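Uncharacterized NTF2-like protein (PDB 3EC9) is of unknown function but adopts the NTF2-like fold of the SnoaL-like family, whose cone-shaped alpha+beta domain often encloses a ligand-binding or catalytic pocket. Local coordinates at residues Arg27-Pro30 against Ala31-Met34; Ser57-Glu60 against Ile61-Val65; Phe66-Leu69 against Gly70-Asp74. All coordinates share one frame; numbering follows the deposited sequence. Where two conformers were deposited one is given.

Contact 1 of 3, residues Arg27-Pro30 against Ala31-Met34; sequences RHDP and AAMM
The carboxylate of Asp29 turns forward over the first turn of the helix that Pro30 begins, and its two oxygens serve different partners. Its CG stands anti to the backbone N (chi1 -180°), which carries OD1 toward the first amides of the new helix. Ala32 N gives Asp29 OD1 a weak but nearly straight bond of 3.3 Å, the side-chain capping bond that makes Asp29 the N-cap. A water reaches the amide one residue earlier, donating to Asp29 OD1 and accepting from Ala31 N at 3.0 Å. The other oxygen lies over the methyl of Ala32, with Asp29 OD2 to Ala32 CB at 3.2 Å, and takes a salt bridge from Arg27 NH2 at 2.8 Å. That donor arrives on the anti side of OD2, while the oxygen sits at the edge of the guanidinium, in its plane. The Arg27 chain, extended from CG to NE, also puts NH2 3.5 Å from Ala32 CB. The backbone carbonyl of Asp29 receives Met33 N at 2.9 Å, and Met34 N bonds to Pro30 O. His28, with positive phi (58°), is the C' residue of a Schellman motif that closes helix 14-26, so one helix ends and another starts within three residues. The salt bridge, the weak capping bond and the water bridge together hold the Asp29 carboxylate at a helix N-terminus, where the dipole and the arginine would both be expected to favour its negative charge.

Contact 2 of 3, residues Ser57-Glu60 against Ile61-Val65; sequences SADE and IVRNV
Arg63 folds back over the preceding helical turn to reach Asp59, four residues earlier. Its CB lies 3.5 Å from Asp59 O, the same carbonyl that accepts the backbone bond from Arg63 N. CG stays over that oxygen at 3.6 Å, and CD passes beside the carboxylate, 3.7 Å from Asp59 OD1. A bend at chi3 (-58°) then turns the guanidinium so that NE and NH2 present one edge to the aspartate. Arg63 NE bonds to Asp59 OD2 at 3.0 Å and more weakly to OD1, while Arg63 NH2 completes the salt bridge to Asp59 OD2 at 2.9 Å. Both donors approach OD2 from the same face of the carboxylate, well above its plane, although the oxygen lies within 6° of the guanidinium plane; the two flat groups are 39° apart. The grip is therefore side-on but not coplanar. Asp59 contributes by setting CG beside its own carbonyl carbon, which swings the carboxylate along the helix toward Arg63. At the start of the helix, Ser57 OG accepts Glu60 N at 3.1 Å as the N-cap, and Ser57 O receives Ile61 N. Asn64 N closes a short bond of 2.7 Å to Glu60 O, within a stretch where the helix widens into a pi-type turn at 62-65. A serine N-cap with an i to i+4 salt bridge thus begins helix 58-72, whose inner side packs through Ile61 on Ile41 and Trp43 of strand 41-45 and Tyr55 of strand 53-55 in the NTF2-like fold.

Contact 3 of 3, residues Phe66-Leu69 against Gly70-Asp74; sequences FRRL and GEEWD
The guanidinium of Arg68 meets the carboxylate of Glu72 with its edge, near the end of helix 58-72. Glu72 OE1 and a water both lie at that edge, in the guanidinium plane. The Glu72 carboxylate stands almost upright to that plane, 87° from it, so Arg68 NE meets Glu72 OE1 from above the carboxylate. The salt bridge is nonetheless straight from the donor side, 3.0 Å long with an N-H...O angle of 174°. The water donates to Glu72 OE1 and accepts a weak bond from Arg68 NH2 at 3.5 Å, linking the two groups by a second, weak route. Arg68 reaches this position as an extended chain (chi1 -179°), and its CG also lies 3.5 Å from Glu72 OE1. At the edge of the Trp73 indole, in the ring plane, sits Leu69 O, 3.4 Å from Trp73 CD1. Leu69 CD2 approaches Trp73 CD1 at 3.8 Å. Tyr100 and Tyr76 meet the indole edge-to-face, and Val134 and Ala137 of helix 131-137 also touch Trp73. Arg67 and Glu71 run side by side with their planes nearly parallel, but Glu71 OE2 stays 4.4 Å from Arg67 NE, an attraction of charge without a hydrogen bond; Arg67 NE bonds instead to Arg63 O. Along the backbone, Gly70 N bonds to Phe66 O at 3.1 Å, whereas the bond from Trp73 N to Leu69 O is weak as the chain leaves helical geometry. This is a helix-to-strand junction, by which helix 58-72 of the NTF2-like fold passes directly into strand 73-86, outermost in the sheet of this chain.

Overall arrangement
The three contacts follow one another along the chain without overlap. Contact 1 joins the end of helix 14-26 to helix 30-34, whereas contacts 2 and 3 occupy successive parts of helix 58-72, their centres about 13 Å apart. Probable hydrogen bonds from Arg67 N to Val62 O and from Phe66 N to Ile61 O link them, each spanning five residues as in a pi-type turn. Contact 1 lies about 12 Å from contact 2 and about 15 Å from contact 3, centre to centre, and touches only the former. There Met34 ties helix 30-34 to helix 58-72, which packs on strands 41-45 and 53-55 and then runs into strand 73-86.

Contact 1 of 3, residues Arg27-Pro30 against Ala31-Met34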
loop_
_atom_site.group_PDB
_atom_site.type_symbol
_atom_site.label_atom_id
_atom_site.label_comp_id
_atom_site.label_asym_id
_atom_site.label_seq_id
_atom_site.Cartn_x
_atom_site.Cartn_y
_atom_site.Cartn_z
ATOM N N ARG B 27 11.282 17.561 6.857
ATOM C CA ARG B 27 12.191 18.716 6.976
ATOM C C ARG B 27 13.649 18.327 6.679
ATOM O O ARG B 27 14.553 19.144 6.812
ATOM C CB ARG B 27 12.001 19.411 8.338
ATOM C CG ARG B 27 12.458 18.604 9.476
ATOM C CD ARG B 27 12.194 19.225 10.847
ATOM N NE ARG B 27 12.991 18.435 11.783
ATOM C CZ ARG B 27 12.532 17.564 12.674
ATOM N NH1 ARG B 27 11.234 17.384 12.874
ATOM N NH2 ARG B 27 13.413 16.876 13.384
ATOM N N HIS B 28 13.853 17.096 6.221
ATOM C CA HIS B 28 15.126 16.557 5.821
ATOM C C HIS B 28 16.179 16.599 6.912
ATOM O O HIS B 28 17.315 17.022 6.697
ATOM C CB HIS B 28 15.593 17.211 4.526
ATOM C CG HIS B 28 14.624 17.018 3.404
ATOM N ND1 HIS B 28 14.618 15.887 2.616
ATOM C CD2 HIS B 28 13.585 17.779 2.986
ATOM C CE1 HIS B 28 13.636 15.979 1.736
ATOM N NE2 HIS B 28 12.993 17.117 1.940
ATOM N N ASP B 29 15.787 16.065 8.068
ATOM C CA ASP B 29 16.663 15.889 9.204
ATOM C C ASP B 29 17.000 14.415 9.372
ATOM O O ASP B 29 16.352 13.717 10.141
ATOM C CB ASP B 29 15.912 16.421 10.425
ATOM C CG ASP B 29 16.697 16.312 11.703
ATOM O OD1 ASP B 29 17.835 15.792 11.684
ATOM O OD2 ASP B 29 16.154 16.754 12.740
ATOM N N PRO B 30 18.011 13.909 8.653
ATOM C CA PRO B 30 18.274 12.460 8.699
ATOM C C PRO B 30 18.649 11.910 10.053
ATOM O O PRO B 30 18.327 10.755 10.315
ATOM C CB PRO B 30 19.444 12.271 7.726
ATOM C CG PRO B 30 20.033 13.600 7.567
ATOM C CD PRO B 30 18.971 14.616 7.783
ATOM N N ALA B 31 19.298 12.689 10.920
ATOM C CA ALA B 31 19.592 12.225 12.270
ATOM C C ALA B 31 18.306 11.916 13.013
ATOM O O ALA B 31 18.153 10.832 13.588
ATOM C CB ALA B 31 20.404 13.265 13.058
ATOM N N ALA B 32 17.356 12.841 12.978
ATOM C CA ALA B 32 16.050 12.596 13.628
ATOM C C ALA B 32 15.241 11.504 12.903
ATOM O O ALA B 32 14.589 10.689 13.552
ATOM C CB ALA B 32 15.217 13.905 13.739
HETATM N N MSE B 33 15.273 11.482 11.574
HETATM C CA MSE B 33 14.588 10.414 10.830
HETATM C C MSE B 33 14.953 9.039 11.337
HETATM O O MSE B 33 14.077 8.186 11.501
HETATM C CB MSE B 33 14.972 10.437 9.369
HETATM C CG MSE B 33 14.260 11.469 8.575
HETATM SE SE MSE B 33 14.852 11.217 6.755
HETATM C CE MSE B 33 14.699 13.044 6.178
HETATM N N MSE B 34 16.253 8.823 11.551
HETATM C CA MSE B 34 16.776 7.503 11.880
HETATM C C MSE B 34 16.951 7.233 13.386
HETATM O O MSE B 34 17.340 6.135 13.782
HETATM C CB MSE B 34 18.133 7.252 11.160
HETATM C CG MSE B 34 18.125 7.362 9.643
HETATM SE SE MSE B 34 17.268 5.777 8.834
HETATM C CE MSE B 34 15.584 6.573 8.590
HETATM O O HOH W 1 20.509 15.472 10.666
#

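Contact 2 of 3, residues Ser57-Glu60 against Ile61-Val65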
loop_
_atom_site.group_PDB
_atom_site.type_symbol
_atom_site.label_atom_id
_atom_site.label_comp_id
_atom_site.label_asym_id
_atom_site.label_seq_id
_atom_site.Cartn_x
_atom_site.Cartn_y
_atom_site.Cartn_z
ATOM N N SER B 57 19.927 -1.680 8.140
ATOM C CA SER B 57 20.540 -0.743 9.076
ATOM C C SER B 57 20.144 0.641 8.656
ATOM O O SER B 57 19.792 0.864 7.482
ATOM C CB SER B 57 22.094 -0.818 9.070
ATOM O OG SER B 57 22.654 -0.450 7.807
ATOM N N ALA B 58 20.215 1.561 9.608
ATOM C CA ALA B 58 20.018 2.977 9.301
ATOM C C ALA B 58 20.963 3.453 8.180
ATOM O O ALA B 58 20.536 4.133 7.246
ATOM C CB ALA B 58 20.188 3.860 10.557
ATOM N N ASP B 59 22.240 3.045 8.230
ATOM C CA ASP B 59 23.216 3.412 7.181
ATOM C C ASP B 59 22.769 2.991 5.807
ATOM O O ASP B 59 22.876 3.764 4.847
ATOM C CB ASP B 59 24.618 2.806 7.451
ATOM C CG ASP B 59 25.598 3.024 6.280
ATOM O OD1 ASP B 59 25.966 4.187 5.973
ATOM O OD2 ASP B 59 25.992 2.015 5.654
ATOM N N GLU B 60 22.288 1.750 5.698
ATOM C CA GLU B 60 21.784 1.234 4.425
ATOM C C GLU B 60 20.621 2.054 3.917
ATOM O O GLU B 60 20.548 2.417 2.736
ATOM C CB GLU B 60 21.341 -0.222 4.566
ATOM C CG GLU B 60 22.493 -1.213 4.588
ATOM C CD GLU B 60 22.011 -2.624 4.882
ATOM O OE1 GLU B 60 21.003 -3.058 4.278
ATOM O OE2 GLU B 60 22.656 -3.298 5.722
ATOM N N ILE B 61 19.696 2.342 4.823
ATOM C CA ILE B 61 18.492 3.069 4.438
ATOM C C ILE B 61 18.874 4.453 3.931
ATOM O O ILE B 61 18.398 4.918 2.897
ATOM C CB ILE B 61 17.519 3.157 5.627
ATOM C CG1 ILE B 61 17.049 1.745 5.994
ATOM C CG2 ILE B 61 16.308 4.047 5.263
ATOM C CD1 ILE B 61 16.499 1.621 7.508
ATOM N N VAL B 62 19.779 5.127 4.643
ATOM C CA VAL B 62 20.137 6.500 4.219
ATOM C C VAL B 62 20.841 6.435 2.873
ATOM O O VAL B 62 20.503 7.162 1.950
ATOM C CB VAL B 62 21.033 7.181 5.284
ATOM C CG1 VAL B 62 21.631 8.455 4.743
ATOM C CG2 VAL B 62 20.254 7.400 6.598
ATOM N N ARG B 63 21.827 5.561 2.749
ATOM C CA ARG B 63 22.601 5.500 1.495
ATOM C C ARG B 63 21.810 4.958 0.311
ATOM O O ARG B 63 21.868 5.500 -0.761
ATOM C CB ARG B 63 23.868 4.661 1.665
ATOM C CG ARG B 63 25.022 5.352 2.418
ATOM C CD ARG B 63 26.319 4.529 2.353
ATOM N NE ARG B 63 26.081 3.221 2.919
ATOM C CZ ARG B 63 25.760 2.125 2.238
ATOM N NH1 ARG B 63 25.788 2.071 0.887
ATOM N NH2 ARG B 63 25.445 1.039 2.942
ATOM N N ASN B 64 21.111 3.848 0.492
ATOM C CA ASN B 64 20.517 3.136 -0.652
ATOM C C ASN B 64 19.074 3.526 -0.959
ATOM O O ASN B 64 18.526 3.147 -1.998
ATOM C CB ASN B 64 20.622 1.622 -0.456
ATOM C CG ASN B 64 22.068 1.139 -0.154
ATOM O OD1 ASN B 64 23.059 1.709 -0.667
ATOM N ND2 ASN B 64 22.192 0.080 0.683
ATOM N N VAL B 65 18.440 4.264 -0.051
ATOM C CA VAL B 65 17.084 4.765 -0.286
ATOM C C VAL B 65 17.095 6.293 -0.386
ATOM O O VAL B 65 16.957 6.836 -1.459
ATOM C CB VAL B 65 16.073 4.272 0.768
ATOM C CG1 VAL B 65 14.625 4.748 0.423
ATOM C CG2 VAL B 65 16.139 2.741 0.925
#

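Contact 3 of 3, residues Phe66-Leu69 against Gly70-Asp74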
loop_
_atom_site.group_PDB
_atom_site.type_symbol
_atom_site.label_atom_id
_atom_site.label_comp_id
_atom_site.label_asym_id
_atom_site.label_seq_id
_atom_site.Cartn_x
_atom_site.Cartn_y
_atom_site.Cartn_z
ATOM N N PHE B 66 17.291 6.988 0.732
ATOM C CA PHE B 66 17.095 8.434 0.720
ATOM C C PHE B 66 18.125 9.175 -0.108
ATOM O O PHE B 66 17.780 10.063 -0.842
ATOM C CB PHE B 66 17.056 8.965 2.137
ATOM C CG PHE B 66 15.819 8.540 2.869
ATOM C CD1 PHE B 66 14.614 9.201 2.641
ATOM C CD2 PHE B 66 15.840 7.475 3.752
ATOM C CE1 PHE B 66 13.460 8.806 3.297
ATOM C CE2 PHE B 66 14.687 7.082 4.413
ATOM C CZ PHE B 66 13.496 7.749 4.174
ATOM N N ARG B 67 19.396 8.804 0.011
ATOM C CA ARG B 67 20.430 9.454 -0.812
ATOM C C ARG B 67 20.128 9.268 -2.308
ATOM O O ARG B 67 20.252 10.193 -3.084
ATOM C CB ARG B 67 21.821 8.927 -0.469
ATOM C CG ARG B 67 22.914 9.456 -1.416
ATOM C CD ARG B 67 24.306 8.917 -1.067
ATOM N NE ARG B 67 24.368 7.479 -1.331
ATOM C CZ ARG B 67 25.475 6.759 -1.302
ATOM N NH1 ARG B 67 26.607 7.300 -0.937
ATOM N NH2 ARG B 67 25.404 5.473 -1.571
ATOM N N ARG B 68 19.767 8.044 -2.716
ATOM C CA ARG B 68 19.499 7.747 -4.116
ATOM C C ARG B 68 18.304 8.565 -4.607
ATOM O O ARG B 68 18.322 9.088 -5.741
ATOM C CB ARG B 68 19.277 6.238 -4.298
ATOM C CG ARG B 68 19.025 5.859 -5.672
ATOM C CD ARG B 68 18.940 4.340 -5.866
ATOM N NE ARG B 68 18.361 4.066 -7.175
ATOM C CZ ARG B 68 18.077 2.870 -7.636
ATOM N NH1 ARG B 68 18.319 1.801 -6.898
ATOM N NH2 ARG B 68 17.605 2.745 -8.862
ATOM N N LEU B 69 17.280 8.703 -3.770
ATOM C CA LEU B 69 16.122 9.507 -4.152
ATOM C C LEU B 69 16.557 10.944 -4.463
ATOM O O LEU B 69 16.113 11.515 -5.479
ATOM C CB LEU B 69 14.983 9.468 -3.106
ATOM C CG LEU B 69 14.132 8.189 -3.021
ATOM C CD1 LEU B 69 13.194 8.178 -1.797
ATOM C CD2 LEU B 69 13.388 7.999 -4.325
ATOM N N GLY B 70 17.407 11.513 -3.597
ATOM C CA GLY B 70 17.919 12.889 -3.762
ATOM C C GLY B 70 18.748 13.036 -4.998
ATOM O O GLY B 70 18.710 14.093 -5.657
ATOM N N GLU B 71 19.499 12.001 -5.341
ATOM C CA GLU B 71 20.367 12.051 -6.526
ATOM C C GLU B 71 19.581 11.924 -7.836
ATOM O O GLU B 71 19.983 12.496 -8.856
ATOM C CB GLU B 71 21.423 10.955 -6.496
ATOM C CG GLU B 71 22.402 11.146 -5.350
ATOM C CD GLU B 71 23.381 10.016 -5.191
ATOM O OE1 GLU B 71 23.051 8.871 -5.548
ATOM O OE2 GLU B 71 24.481 10.311 -4.663
ATOM N N GLU B 72 18.503 11.136 -7.843
ATOM C CA GLU B 72 17.853 10.742 -9.104
ATOM C C GLU B 72 16.577 11.539 -9.421
ATOM O O GLU B 72 16.087 11.514 -10.544
ATOM C CB GLU B 72 17.590 9.224 -9.098
ATOM C CG GLU B 72 18.886 8.419 -9.088
ATOM C CD GLU B 72 18.696 6.910 -9.147
ATOM O OE1 GLU B 72 17.577 6.407 -8.859
ATOM O OE2 GLU B 72 19.668 6.226 -9.558
ATOM N N TRP B 73 16.070 12.250 -8.423
ATOM C CA TRP B 73 14.805 13.013 -8.492
ATOM C C TRP B 73 15.030 14.423 -7.978
ATOM O O TRP B 73 15.811 14.636 -7.022
ATOM C CB TRP B 73 13.734 12.359 -7.608
ATOM C CG TRP B 73 13.418 10.981 -7.989
ATOM C CD1 TRP B 73 14.087 9.856 -7.583
ATOM C CD2 TRP B 73 12.414 10.540 -8.891
ATOM N NE1 TRP B 73 13.541 8.759 -8.133
ATOM C CE2 TRP B 73 12.481 9.114 -8.916
ATOM C CE3 TRP B 73 11.389 11.185 -9.622
ATOM C CZ2 TRP B 73 11.629 8.334 -9.687
ATOM C CZ3 TRP B 73 10.539 10.389 -10.398
ATOM C CH2 TRP B 73 10.670 8.983 -10.422
ATOM N N ASP B 74 14.356 15.376 -8.634
ATOM C CA ASP B 74 14.195 16.735 -8.163
ATOM C C ASP B 74 12.888 16.844 -7.376
ATOM O O ASP B 74 11.817 16.480 -7.876
ATOM C CB ASP B 74 14.121 17.684 -9.351
ATOM C CG ASP B 74 14.133 19.164 -8.925
ATOM O OD1 ASP B 74 14.528 19.474 -7.773
ATOM O OD2 ASP B 74 13.776 20.028 -9.764
HETATM O O HOH W 2 16.584 5.148 -11.123
#